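Local atomic coordinates of extracellular solute-binding protein family 5 (Brucella melitensis, PDB entry 4ONY), a protein that probably binds peptides or related solutes in the periplasm and delivers them to an ABC transporter for uptake across the inner membrane. Residues T306-L311 with F355-Q360; S359-V364 with S542-L547; S491-G496 with R535-F540. One frame throughout, in Å; residues are numbered along the deposited sequence.

Contact 1 of 3, residues T306-L311 with F355-Q360; sequences TPADML and FWEGSQ
P307 and A308 lie against the type II beta turn W356-S359, and one backbone bond fixes them there: A308 N gives its hydrogen to E357 O at 2.8 Å, within the carbonyl plane and with an N-H...O angle of 162°. The same oxygen sits close to P307 CA, 3.1 Å away in a CA-H...O contact. The proline ring touches two side chains of the turn. Its CG meets W356 CD1 at 4.1 Å, ring and indole side by side and pointing the same way, while CD and the backbone N of P307 face S359 CB. S359 has its OG between the backbone N and the carbonyl carbon (chi1 74°), which turns the hydroxyl back to donate to W356 O at 2.7 Å; that carbonyl also takes S359 N, so two donors of one residue close the turn. E357 carries its carboxylate off to the backbone N of Q353 and S354. Farther along, M310 sends CG anti to the backbone N (chi1 180°), and bends at chi2 and chi3 bring CE over one face of the F355 ring, 3.7 Å above the plane and displaced toward the rim. SD stands oblique to that ring, 5.2 Å from its centroid. Water 2 bridges the backbones beside this pair, accepting from M310 N and donating to F355 O. W503 and Y557 meet F355 edge-to-face. A Met-aromatic contact and a type II beta turn thus pack one loop against the segment leading into strand 310-315, an inner strand of a mixed sheet in the solute-binding fold.

Contact 2 of 3, residues S359-V364 with S542-L547; sequences SQLSSV and SAVRAL
The side chain of R545, on helix 537-553, reaches Q360 and L361 in a type I beta turn, S359-S362. The turn is braced by an ST turn in which S359 OG accepts from L361 N. The tight part lies on the inner side. L361 CB rests 3.9 Å from V544 CG1, and its two methyls also touch the valine: CD1 comes to 4.1 Å from the same CG1, CD2 to 4.1 Å from V544 CB. V544 holds CG1 anti to the backbone N (chi1 179°), placing that methyl against the leucine. Behind the pair, W356 packs on both residues, and R537 and V541 from the same helix also touch L361. S363 closes the other end of the contact, its CB 3.6 Å from R545 O, while its hydroxyl bonds to D548 farther along the helix. Between these ends the aliphatic part of R545 runs extended from CG to NE, with CG 3.4 Å from L361 O. R366 and E372 also touch the R545 side chain. The looser side begins at the guanidinium. Q360 is exposed; its side chain lies alongside R545, pointing the same way, with amide and guanidinium planes 62° apart. Here water does part of the joining: water 3 donates to Q360 OE1 and accepts from R545 NH2. The backbone of Q360 is held directly, by two bent hydrogen bonds, since R545 grips its carbonyl side-on with two nitrogens, both on the single oxygen and close to the guanidinium plane: NE to Q360 O at 2.9 Å, nearly along the C=O axis, and NH2 to Q360 O at 2.8 Å.

Contact 3 of 3, residues S491-G496 with R535-F540; sequences SSLSPG and RNRADF
At the first turn of helix 537-553, R537 and F540 meet L493 and P495 of the loop that follows strand 484-489. R537 presents the end of its guanidinium to a single carbonyl: NH1 and NH2 both donate to L493 O, at 3.1 and 3.0 Å, and that oxygen is within 1° of the guanidinium plane. NH2 comes in on a lone pair, in the carbonyl plane, whereas NH1 is tilted 21° from it. F540 CD2 lies over one face of the guanidinium, so the rim of a ring from the same helix covers part of that face. F540 has CG anti to the backbone N and directs its ring at the loop, CZ 3.7 Å from P495 CD and 3.4 Å from P495 O, with that oxygen at the ring edge and in its plane. The helix start that carries both residues is capped by N536, whose OD1 accepts from D539 N in an almost straight bond of 2.9 Å. The loop is shaped by an ST turn, S492 OG accepting from S494 N at 2.9 Å. Around the contact, P95 touches R537 and the ring of H22 meets F540, while the loop itself leads from strand 484-489 to helix 499-503.

How the contacts relate
All three contacts are largely buried, and contact 1 lies nearest the centre of the chain. Contact 1 joins the approach to a sheet strand to a turn through apolar side chains, one direct backbone bond and a bridging water. Contacts 2 and 3 both use helix 537-553, and in each an arginine holds one loop carbonyl with two nitrogens, side-on in contact 2 and end-on in contact 3; the exposed Q360 gives contact 2 the more solvent-facing margin. Contacts 1 and 2 share S359 and Q360, and W356 also packs on L547. D309 OD1 probably bonds S491 N, tying contact 1 to contact 3, and V544 packs on P495 between contacts 2 and 3.

Contact 1 of 3, residues T306-L311 with F355-Q360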
ATOM      1  N   THR A 306       7.104   4.770  -5.245  1.00 15.64           N
ATOM      2  CA  THR A 306       6.054   3.767  -5.103  1.00 14.88           C
ATOM      3  C   THR A 306       4.738   4.369  -5.693  1.00 14.84           C
ATOM      4  O   THR A 306       4.533   5.589  -5.711  1.00 14.64           O
ATOM      5  CB  THR A 306       5.831   3.374  -3.644  1.00 14.75           C
ATOM      6  OG1 THR A 306       5.618   4.555  -2.875  1.00 14.16           O
ATOM      7  CG2 THR A 306       7.018   2.633  -3.115  1.00 15.31           C
ATOM      8  N   PRO A 307       3.883   3.527  -6.234  1.00 14.97           N
ATOM      9  CA  PRO A 307       2.690   4.067  -6.905  1.00 15.22           C
ATOM     10  C   PRO A 307       1.686   4.735  -5.968  1.00 15.30           C
ATOM     11  O   PRO A 307       1.670   4.488  -4.776  1.00 13.65           O
ATOM     12  CB  PRO A 307       2.041   2.841  -7.546  1.00 15.07           C
ATOM     13  CG  PRO A 307       2.630   1.648  -6.851  1.00 15.38           C
ATOM     14  CD  PRO A 307       3.948   2.056  -6.259  1.00 15.39           C
ATOM     15  N   ALA A 308       0.882   5.606  -6.552  1.00 15.91           N
ATOM     16  CA  ALA A 308      -0.223   6.219  -5.841  1.00 17.19           C
ATOM     17  C   ALA A 308      -1.416   5.257  -5.949  1.00 18.08           C
ATOM     18  O   ALA A 308      -1.656   4.670  -7.028  1.00 21.06           O
ATOM     19  CB  ALA A 308      -0.544   7.552  -6.484  1.00 17.14           C
ATOM     20  N   ASP A 309      -2.136   5.050  -4.853  1.00 16.98           N
ATOM     21  CA  ASP A 309      -3.257   4.130  -4.836  1.00 16.90           C
ATOM     22  C   ASP A 309      -4.296   4.609  -5.865  1.00 15.81           C
ATOM     23  O   ASP A 309      -4.550   5.811  -5.983  1.00 14.70           O
ATOM     24  CB  ASP A 309      -3.876   4.081  -3.442  1.00 17.78           C
ATOM     25  CG  ASP A 309      -3.035   3.291  -2.440  1.00 19.67           C
ATOM     26  OD1 ASP A 309      -2.029   2.605  -2.800  1.00 19.02           O
ATOM     27  OD2 ASP A 309      -3.421   3.346  -1.281  1.00 20.49           O
ATOM     28  N   MET A 310      -4.885   3.679  -6.598  1.00 15.20           N
ATOM     29  CA  MET A 310      -6.033   4.012  -7.457  1.00 15.12           C
ATOM     30  C   MET A 310      -7.262   4.444  -6.640  1.00 15.61           C
ATOM     31  O   MET A 310      -7.589   3.850  -5.603  1.00 14.46           O
ATOM     32  CB  MET A 310      -6.400   2.811  -8.306  1.00 15.92           C
ATOM     33  CG  MET A 310      -7.579   3.001  -9.251  1.00 16.71           C
ATOM     34  SD  MET A 310      -7.578   4.359 -10.430  1.00 17.09           S
ATOM     35  CE  MET A 310      -6.303   3.741 -11.533  1.00 17.83           C
ATOM     36  N   LEU A 311      -7.898   5.521  -7.098  1.00 15.19           N
ATOM     37  CA  LEU A 311      -9.249   5.874  -6.752  1.00 15.30           C
ATOM     38  C   LEU A 311      -9.951   6.079  -8.104  1.00 14.80           C
ATOM     39  O   LEU A 311      -9.469   6.819  -8.951  1.00 14.59           O
ATOM     40  CB  LEU A 311      -9.307   7.178  -5.930  1.00 15.87           C
ATOM     41  CG  LEU A 311     -10.691   7.731  -5.614  1.00 16.76           C
ATOM     42  CD1 LEU A 311     -11.495   6.782  -4.727  1.00 17.23           C
ATOM     43  CD2 LEU A 311     -10.593   9.069  -4.911  1.00 17.47           C
ATOM     44  N   PHE A 355      -2.925   2.145 -13.188  1.00 11.26           N
ATOM     45  CA  PHE A 355      -3.077   1.356 -11.979  1.00 11.93           C
ATOM     46  C   PHE A 355      -1.758   1.221 -11.202  1.00 11.96           C
ATOM     47  O   PHE A 355      -1.777   0.695 -10.110  1.00 12.24           O
ATOM     48  CB  PHE A 355      -3.676  -0.006 -12.330  1.00 11.86           C
ATOM     49  CG  PHE A 355      -5.099   0.087 -12.828  1.00 12.01           C
ATOM     50  CD1 PHE A 355      -6.133   0.064 -11.951  1.00 12.22           C
ATOM     51  CD2 PHE A 355      -5.372   0.242 -14.153  1.00 12.75           C
ATOM     52  CE1 PHE A 355      -7.427   0.163 -12.378  1.00 12.67           C
ATOM     53  CE2 PHE A 355      -6.671   0.362 -14.610  1.00 12.41           C
ATOM     54  CZ  PHE A 355      -7.703   0.305 -13.719  1.00 12.32           C
ATOM     55  N   TRP A 356      -0.634   1.718 -11.754  1.00 12.07           N
ATOM     56  CA  TRP A 356       0.609   1.832 -11.000  1.00 12.40           C
ATOM     57  C   TRP A 356       1.116   3.281 -11.130  1.00 12.85           C
ATOM     58  O   TRP A 356       2.308   3.542 -11.267  1.00 13.20           O
ATOM     59  CB  TRP A 356       1.655   0.767 -11.443  1.00 12.18           C
ATOM     60  CG  TRP A 356       1.251  -0.590 -10.915  1.00 11.80           C
ATOM     61  CD1 TRP A 356       1.571  -1.141  -9.699  1.00 12.11           C
ATOM     62  CD2 TRP A 356       0.359  -1.517 -11.543  1.00 11.50           C
ATOM     63  NE1 TRP A 356       0.942  -2.362  -9.529  1.00 11.82           N
ATOM     64  CE2 TRP A 356       0.185  -2.619 -10.637  1.00 11.58           C
ATOM     65  CE3 TRP A 356      -0.319  -1.528 -12.764  1.00 10.87           C
ATOM     66  CZ2 TRP A 356      -0.611  -3.700 -10.934  1.00 11.22           C
ATOM     67  CZ3 TRP A 356      -1.114  -2.611 -13.065  1.00 11.01           C
ATOM     68  CH2 TRP A 356      -1.265  -3.697 -12.148  1.00 11.07           C
ATOM     69  N   GLU A 357       0.177   4.209 -11.027  1.00 13.46           N
ATOM     70  CA  GLU A 357       0.406   5.644 -11.155  1.00 14.23           C
ATOM     71  C   GLU A 357       1.638   6.145 -10.400  1.00 15.16           C
ATOM     72  O   GLU A 357       1.781   5.937  -9.198  1.00 15.10           O
ATOM     73  CB  GLU A 357      -0.824   6.388 -10.634  1.00 14.62           C
ATOM     74  CG  GLU A 357      -0.774   7.915 -10.706  1.00 14.97           C
ATOM     75  CD  GLU A 357      -0.648   8.454 -12.114  1.00 15.11           C
ATOM     76  OE1 GLU A 357      -1.199   7.858 -13.044  1.00 14.76           O
ATOM     77  OE2 GLU A 357       0.005   9.504 -12.299  1.00 15.21           O
ATOM     78  N   GLY A 358       2.452   6.883 -11.118  1.00 15.89           N
ATOM     79  CA  GLY A 358       3.609   7.567 -10.562  1.00 17.32           C
ATOM     80  C   GLY A 358       4.823   6.686 -10.382  1.00 18.15           C
ATOM     81  O   GLY A 358       5.821   7.151  -9.809  1.00 21.18           O
ATOM     82  N   SER A 359       4.756   5.419 -10.804  1.00 16.24           N
ATOM     83  CA  SER A 359       5.872   4.510 -10.627  1.00 15.62           C
ATOM     84  C   SER A 359       6.417   4.056 -11.972  1.00 15.50           C
ATOM     85  O   SER A 359       5.789   4.226 -13.001  1.00 14.28           O
ATOM     86  CB  SER A 359       5.453   3.282  -9.798  1.00 15.47           C
ATOM     87  OG  SER A 359       4.640   2.379 -10.550  1.00 14.04           O
ATOM     88  N   GLN A 360       7.540   3.366 -11.924  1.00 15.91           N
ATOM     89  CA  GLN A 360       8.083   2.720 -13.105  1.00 16.78           C
ATOM     90  C   GLN A 360       7.165   1.631 -13.690  1.00 15.71           C
ATOM     91  O   GLN A 360       7.350   1.268 -14.841  1.00 15.63           O
ATOM     92  CB  GLN A 360       9.451   2.084 -12.807  1.00 18.14           C
ATOM     93  CG  GLN A 360      10.584   3.090 -12.727  1.00 20.71           C
ATOM     94  CD  GLN A 360      10.903   3.760 -14.073  1.00 23.51           C
ATOM     95  OE1 GLN A 360      11.072   3.086 -15.106  1.00 27.94           O
ATOM     96  NE2 GLN A 360      10.960   5.069 -14.077  1.00 22.48           N
TER
HETATM   97  O   HOH W   1      -2.706   3.533  -9.348  1.00 24.07           O
HETATM   98  O   HOH W   2      -3.510   1.103  -7.757  1.00 27.23           O

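Contact 2 of 3, residues S359-V364 with S542-L547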
ATOM      1  N   SER A 359       4.756   5.419 -10.804  1.00 16.24           N
ATOM      2  CA  SER A 359       5.872   4.510 -10.627  1.00 15.62           C
ATOM      3  C   SER A 359       6.417   4.056 -11.972  1.00 15.50           C
ATOM      4  O   SER A 359       5.789   4.226 -13.001  1.00 14.28           O
ATOM      5  CB  SER A 359       5.453   3.282  -9.798  1.00 15.47           C
ATOM      6  OG  SER A 359       4.640   2.379 -10.550  1.00 14.04           O
ATOM      7  N   GLN A 360       7.540   3.366 -11.924  1.00 15.91           N
ATOM      8  CA  GLN A 360       8.083   2.720 -13.105  1.00 16.78           C
ATOM      9  C   GLN A 360       7.165   1.631 -13.690  1.00 15.71           C
ATOM     10  O   GLN A 360       7.350   1.268 -14.841  1.00 15.63           O
ATOM     11  CB  GLN A 360       9.451   2.084 -12.807  1.00 18.14           C
ATOM     12  CG  GLN A 360      10.584   3.090 -12.727  1.00 20.71           C
ATOM     13  CD  GLN A 360      10.903   3.760 -14.073  1.00 23.51           C
ATOM     14  OE1 GLN A 360      11.072   3.086 -15.106  1.00 27.94           O
ATOM     15  NE2 GLN A 360      10.960   5.069 -14.077  1.00 22.48           N
ATOM     16  N   LEU A 361       6.232   1.092 -12.896  1.00 14.41           N
ATOM     17  CA  LEU A 361       5.303   0.069 -13.374  1.00 13.68           C
ATOM     18  C   LEU A 361       4.153   0.614 -14.215  1.00 12.57           C
ATOM     19  O   LEU A 361       3.411  -0.143 -14.798  1.00 12.01           O
ATOM     20  CB  LEU A 361       4.771  -0.745 -12.198  1.00 13.64           C
ATOM     21  CG  LEU A 361       5.846  -1.482 -11.352  1.00 14.11           C
ATOM     22  CD1 LEU A 361       5.219  -2.276 -10.203  1.00 14.18           C
ATOM     23  CD2 LEU A 361       6.675  -2.433 -12.181  1.00 14.29           C
ATOM     24  N   SER A 362       3.963   1.926 -14.251  1.00 12.50           N
ATOM     25  CA  SER A 362       2.948   2.531 -15.097  1.00 12.04           C
ATOM     26  C   SER A 362       3.303   2.391 -16.562  1.00 11.99           C
ATOM     27  O   SER A 362       4.448   2.690 -16.962  1.00 12.41           O
ATOM     28  CB  SER A 362       2.834   4.039 -14.796  1.00 12.47           C
ATOM     29  OG  SER A 362       1.961   4.672 -15.718  1.00 11.92           O
ATOM     30  N   SER A 363       2.317   2.016 -17.384  1.00 11.62           N
ATOM     31  CA  SER A 363       2.500   1.931 -18.829  1.00 11.39           C
ATOM     32  C   SER A 363       2.297   3.245 -19.565  1.00 11.89           C
ATOM     33  O   SER A 363       2.602   3.350 -20.791  1.00 12.04           O
ATOM     34  CB  SER A 363       1.515   0.932 -19.420  1.00 11.31           C
ATOM     35  OG  SER A 363       0.171   1.400 -19.272  1.00 11.21           O
ATOM     36  N   VAL A 364       1.752   4.239 -18.869  1.00 11.98           N
ATOM     37  CA  VAL A 364       1.293   5.475 -19.532  1.00 12.01           C
ATOM     38  C   VAL A 364       2.470   6.304 -20.074  1.00 12.13           C
ATOM     39  O   VAL A 364       3.454   6.513 -19.396  1.00 11.07           O
ATOM     40  CB  VAL A 364       0.423   6.284 -18.552  1.00 12.22           C
ATOM     41  CG1 VAL A 364       0.020   7.633 -19.140  1.00 12.52           C
ATOM     42  CG2 VAL A 364      -0.806   5.465 -18.205  1.00 12.07           C
ATOM     43  N   SER A 542       8.069  -5.281 -17.384  1.00 12.33           N
ATOM     44  CA  SER A 542       7.402  -5.406 -18.646  1.00 12.58           C
ATOM     45  C   SER A 542       6.031  -6.063 -18.460  1.00 12.85           C
ATOM     46  O   SER A 542       5.026  -5.619 -19.030  1.00 12.91           O
ATOM     47  CB  SER A 542       8.252  -6.222 -19.608  1.00 12.64           C
ATOM     48  OG  SER A 542       9.383  -5.466 -19.995  1.00 12.88           O
ATOM     49  N   ALA A 543       5.985  -7.114 -17.654  1.00 13.07           N
ATOM     50  CA  ALA A 543       4.721  -7.849 -17.479  1.00 13.18           C
ATOM     51  C   ALA A 543       3.676  -7.006 -16.774  1.00 12.60           C
ATOM     52  O   ALA A 543       2.490  -7.060 -17.103  1.00 12.20           O
ATOM     53  CB  ALA A 543       4.964  -9.163 -16.727  1.00 13.46           C
ATOM     54  N   VAL A 544       4.103  -6.227 -15.779  1.00 12.21           N
ATOM     55  CA  VAL A 544       3.167  -5.384 -15.058  1.00 11.96           C
ATOM     56  C   VAL A 544       2.634  -4.267 -15.955  1.00 11.60           C
ATOM     57  O   VAL A 544       1.443  -3.945 -15.929  1.00 10.82           O
ATOM     58  CB  VAL A 544       3.762  -4.794 -13.776  1.00 12.02           C
ATOM     59  CG1 VAL A 544       2.739  -3.907 -13.080  1.00 12.10           C
ATOM     60  CG2 VAL A 544       4.163  -5.911 -12.783  1.00 12.21           C
ATOM     61  N   ARG A 545       3.523  -3.654 -16.710  1.00 11.63           N
ATOM     62  CA  ARG A 545       3.072  -2.638 -17.660  1.00 11.72           C
ATOM     63  C   ARG A 545       2.020  -3.231 -18.636  1.00 11.56           C
ATOM     64  O   ARG A 545       1.025  -2.567 -18.966  1.00 11.26           O
ATOM     65  CB  ARG A 545       4.253  -2.055 -18.411  1.00 11.99           C
ATOM     66  CG  ARG A 545       5.109  -1.128 -17.537  1.00 12.33           C
ATOM     67  CD  ARG A 545       6.239  -0.520 -18.371  1.00 12.78           C
ATOM     68  NE  ARG A 545       7.100   0.335 -17.569  1.00 12.49           N
ATOM     69  CZ  ARG A 545       8.334   0.660 -17.893  1.00 13.10           C
ATOM     70  NH1 ARG A 545       8.865   0.321 -19.049  1.00 13.03           N
ATOM     71  NH2 ARG A 545       9.023   1.414 -17.075  1.00 13.60           N
ATOM     72  N   ALA A 546       2.245  -4.465 -19.081  1.00 11.40           N
ATOM     73  CA  ALA A 546       1.315  -5.093 -20.000  1.00 11.85           C
ATOM     74  C   ALA A 546      -0.037  -5.295 -19.323  1.00 11.64           C
ATOM     75  O   ALA A 546      -1.066  -5.022 -19.939  1.00 11.63           O
ATOM     76  CB  ALA A 546       1.876  -6.421 -20.512  1.00 12.42           C
ATOM     77  N   LEU A 547      -0.036  -5.698 -18.037  1.00 11.40           N
ATOM     78  CA  LEU A 547      -1.275  -5.800 -17.259  1.00 11.43           C
ATOM     79  C   LEU A 547      -1.960  -4.437 -17.225  1.00 11.34           C
ATOM     80  O   LEU A 547      -3.148  -4.323 -17.519  1.00 11.19           O
ATOM     81  CB  LEU A 547      -1.039  -6.335 -15.834  1.00 11.57           C
ATOM     82  CG  LEU A 547      -2.287  -6.458 -14.924  1.00 11.87           C
ATOM     83  CD1 LEU A 547      -3.386  -7.317 -15.537  1.00 11.98           C
ATOM     84  CD2 LEU A 547      -1.937  -7.054 -13.576  1.00 12.30           C
TER
HETATM   85  O   HOH W   3      11.766   2.798 -17.524  1.00 23.10           O

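Contact 3 of 3, residues S491-G496 with R535-F540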
ATOM      1  N   SER A 491      -1.879  -0.124  -3.829  1.00 22.00           N
ATOM      2  CA  SER A 491      -0.940  -0.432  -4.889  1.00 21.83           C
ATOM      3  C   SER A 491       0.413  -0.645  -4.292  1.00 20.99           C
ATOM      4  O   SER A 491       0.700  -0.148  -3.200  1.00 21.63           O
ATOM      5  CB  SER A 491      -0.887   0.713  -5.907  1.00 22.91           C
ATOM      6  OG  SER A 491      -0.365   1.877  -5.255  1.00 26.05           O
ATOM      7  N   SER A 492       1.284  -1.325  -5.030  1.00 19.27           N
ATOM      8  CA  SER A 492       2.659  -1.427  -4.608  1.00 17.36           C
ATOM      9  C   SER A 492       3.578  -1.682  -5.780  1.00 16.48           C
ATOM     10  O   SER A 492       3.145  -1.888  -6.910  1.00 15.65           O
ATOM     11  CB  SER A 492       2.845  -2.510  -3.553  1.00 18.48           C
ATOM     12  OG  SER A 492       3.097  -3.798  -4.136  1.00 18.01           O
ATOM     13  N   LEU A 493       4.864  -1.637  -5.488  1.00 16.03           N
ATOM     14  CA  LEU A 493       5.888  -1.957  -6.464  1.00 17.15           C
ATOM     15  C   LEU A 493       6.083  -3.472  -6.602  1.00 17.76           C
ATOM     16  O   LEU A 493       6.885  -3.880  -7.409  1.00 18.91           O
ATOM     17  CB  LEU A 493       7.230  -1.306  -6.073  1.00 17.14           C
ATOM     18  CG  LEU A 493       7.367   0.184  -6.383  1.00 17.32           C
ATOM     19  CD1 LEU A 493       8.729   0.759  -5.998  1.00 17.97           C
ATOM     20  CD2 LEU A 493       7.111   0.493  -7.849  1.00 17.27           C
ATOM     21  N   SER A 494       5.343  -4.281  -5.852  1.00 18.31           N
ATOM     22  CA  SER A 494       5.488  -5.746  -5.891  1.00 18.44           C
ATOM     23  C   SER A 494       4.162  -6.436  -6.061  1.00 18.25           C
ATOM     24  O   SER A 494       3.768  -7.255  -5.223  1.00 17.14           O
ATOM     25  CB  SER A 494       6.071  -6.191  -4.560  1.00 21.06           C
ATOM     26  OG  SER A 494       7.290  -5.487  -4.355  1.00 24.14           O
ATOM     27  N   PRO A 495       3.401  -6.060  -7.116  1.00 16.65           N
ATOM     28  CA  PRO A 495       2.171  -6.777  -7.301  1.00 15.88           C
ATOM     29  C   PRO A 495       2.469  -8.278  -7.414  1.00 15.53           C
ATOM     30  O   PRO A 495       3.470  -8.697  -8.027  1.00 14.86           O
ATOM     31  CB  PRO A 495       1.610  -6.176  -8.571  1.00 15.78           C
ATOM     32  CG  PRO A 495       2.786  -5.670  -9.316  1.00 15.99           C
ATOM     33  CD  PRO A 495       3.695  -5.167  -8.228  1.00 16.33           C
ATOM     34  N   GLY A 496       1.612  -9.066  -6.782  1.00 15.60           N
ATOM     35  CA  GLY A 496       1.770 -10.519  -6.710  1.00 15.72           C
ATOM     36  C   GLY A 496       0.427 -11.242  -6.693  1.00 16.21           C
ATOM     37  O   GLY A 496      -0.483 -10.917  -7.475  1.00 14.47           O
ATOM     38  N   ARG A 535      11.376 -13.590 -13.317  1.00 20.95           N
ATOM     39  CA  ARG A 535      12.466 -13.822 -12.392  1.00 23.91           C
ATOM     40  C   ARG A 535      13.489 -12.706 -12.324  1.00 24.64           C
ATOM     41  O   ARG A 535      14.432 -12.778 -11.514  1.00 26.84           O
ATOM     42  CB  ARG A 535      13.174 -15.115 -12.767  1.00 26.13           C
ATOM     43  CG  ARG A 535      12.259 -16.319 -12.534  1.00 28.79           C
ATOM     44  CD  ARG A 535      13.089 -17.496 -12.133  1.00 32.19           C
ATOM     45  NE  ARG A 535      12.335 -18.720 -12.129  1.00 34.46           N
ATOM     46  CZ  ARG A 535      12.880 -19.886 -11.848  1.00 36.05           C
ATOM     47  NH1 ARG A 535      14.173 -19.966 -11.553  1.00 38.30           N
ATOM     48  NH2 ARG A 535      12.136 -20.971 -11.849  1.00 36.66           N
ATOM     49  N   ASN A 536      13.379 -11.708 -13.186  1.00 21.49           N
ATOM     50  CA  ASN A 536      14.252 -10.575 -13.036  1.00 20.62           C
ATOM     51  C   ASN A 536      13.417  -9.308 -13.129  1.00 19.35           C
ATOM     52  O   ASN A 536      12.284  -9.360 -13.633  1.00 16.45           O
ATOM     53  CB  ASN A 536      15.349 -10.642 -14.094  1.00 22.08           C
ATOM     54  CG  ASN A 536      14.794 -10.563 -15.507  1.00 23.81           C
ATOM     55  OD1 ASN A 536      14.247  -9.550 -15.927  1.00 22.48           O
ATOM     56  ND2 ASN A 536      14.911 -11.649 -16.229  1.00 26.04           N
ATOM     57  N   ARG A 537      13.962  -8.197 -12.644  1.00 19.61           N
ATOM     58  CA  ARG A 537      13.189  -6.949 -12.522  1.00 21.07           C
ATOM     59  C   ARG A 537      12.733  -6.431 -13.918  1.00 21.19           C
ATOM     60  O   ARG A 537      11.645  -5.948 -14.039  1.00 20.69           O
ATOM     61  CB  ARG A 537      13.925  -5.906 -11.613  1.00 21.37           C
ATOM     62  CG  ARG A 537      13.095  -4.692 -11.150  1.00 22.29           C
ATOM     63  CD  ARG A 537      12.046  -4.934 -10.065  1.00 21.90           C
ATOM     64  NE  ARG A 537      11.031  -3.878 -10.008  1.00 20.88           N
ATOM     65  CZ  ARG A 537       9.890  -3.924  -9.291  1.00 22.07           C
ATOM     66  NH1 ARG A 537       9.605  -4.976  -8.529  1.00 23.21           N
ATOM     67  NH2 ARG A 537       8.979  -2.912  -9.318  1.00 20.87           N
ATOM     68  N   ALA A 538      13.508  -6.640 -14.974  1.00 22.83           N
ATOM     69  CA  ALA A 538      13.133  -6.167 -16.305  1.00 24.12           C
ATOM     70  C   ALA A 538      11.898  -6.858 -16.882  1.00 23.27           C
ATOM     71  O   ALA A 538      10.953  -6.193 -17.355  1.00 21.39           O
ATOM     72  CB  ALA A 538      14.303  -6.327 -17.263  1.00 26.00           C
ATOM     73  N   ASP A 539      11.912  -8.187 -16.849  1.00 22.44           N
ATOM     74  CA  ASP A 539      10.755  -8.968 -17.238  1.00 21.56           C
ATOM     75  C   ASP A 539       9.534  -8.658 -16.396  1.00 18.41           C
ATOM     76  O   ASP A 539       8.433  -8.689 -16.916  1.00 17.27           O
ATOM     77  CB  ASP A 539      11.019 -10.466 -17.163  1.00 23.52           C
ATOM     78  CG  ASP A 539      11.987 -10.925 -18.213  1.00 27.12           C
ATOM     79  OD1 ASP A 539      12.338 -10.101 -19.088  1.00 29.12           O
ATOM     80  OD2 ASP A 539      12.370 -12.114 -18.148  1.00 30.01           O
ATOM     81  N   PHE A 540       9.745  -8.407 -15.109  1.00 16.18           N
ATOM     82  CA  PHE A 540       8.661  -8.112 -14.209  1.00 14.66           C
ATOM     83  C   PHE A 540       8.022  -6.759 -14.577  1.00 13.81           C
ATOM     84  O   PHE A 540       6.776  -6.650 -14.664  1.00 13.99           O
ATOM     85  CB  PHE A 540       9.152  -8.135 -12.771  1.00 14.42           C
ATOM     86  CG  PHE A 540       8.082  -7.873 -11.750  1.00 14.28           C
ATOM     87  CD1 PHE A 540       7.126  -8.840 -11.463  1.00 14.45           C
ATOM     88  CD2 PHE A 540       8.013  -6.676 -11.077  1.00 13.96           C
ATOM     89  CE1 PHE A 540       6.139  -8.634 -10.516  1.00 14.40           C
ATOM     90  CE2 PHE A 540       7.041  -6.457 -10.088  1.00 14.26           C
ATOM     91  CZ  PHE A 540       6.084  -7.426  -9.822  1.00 14.43           C
TER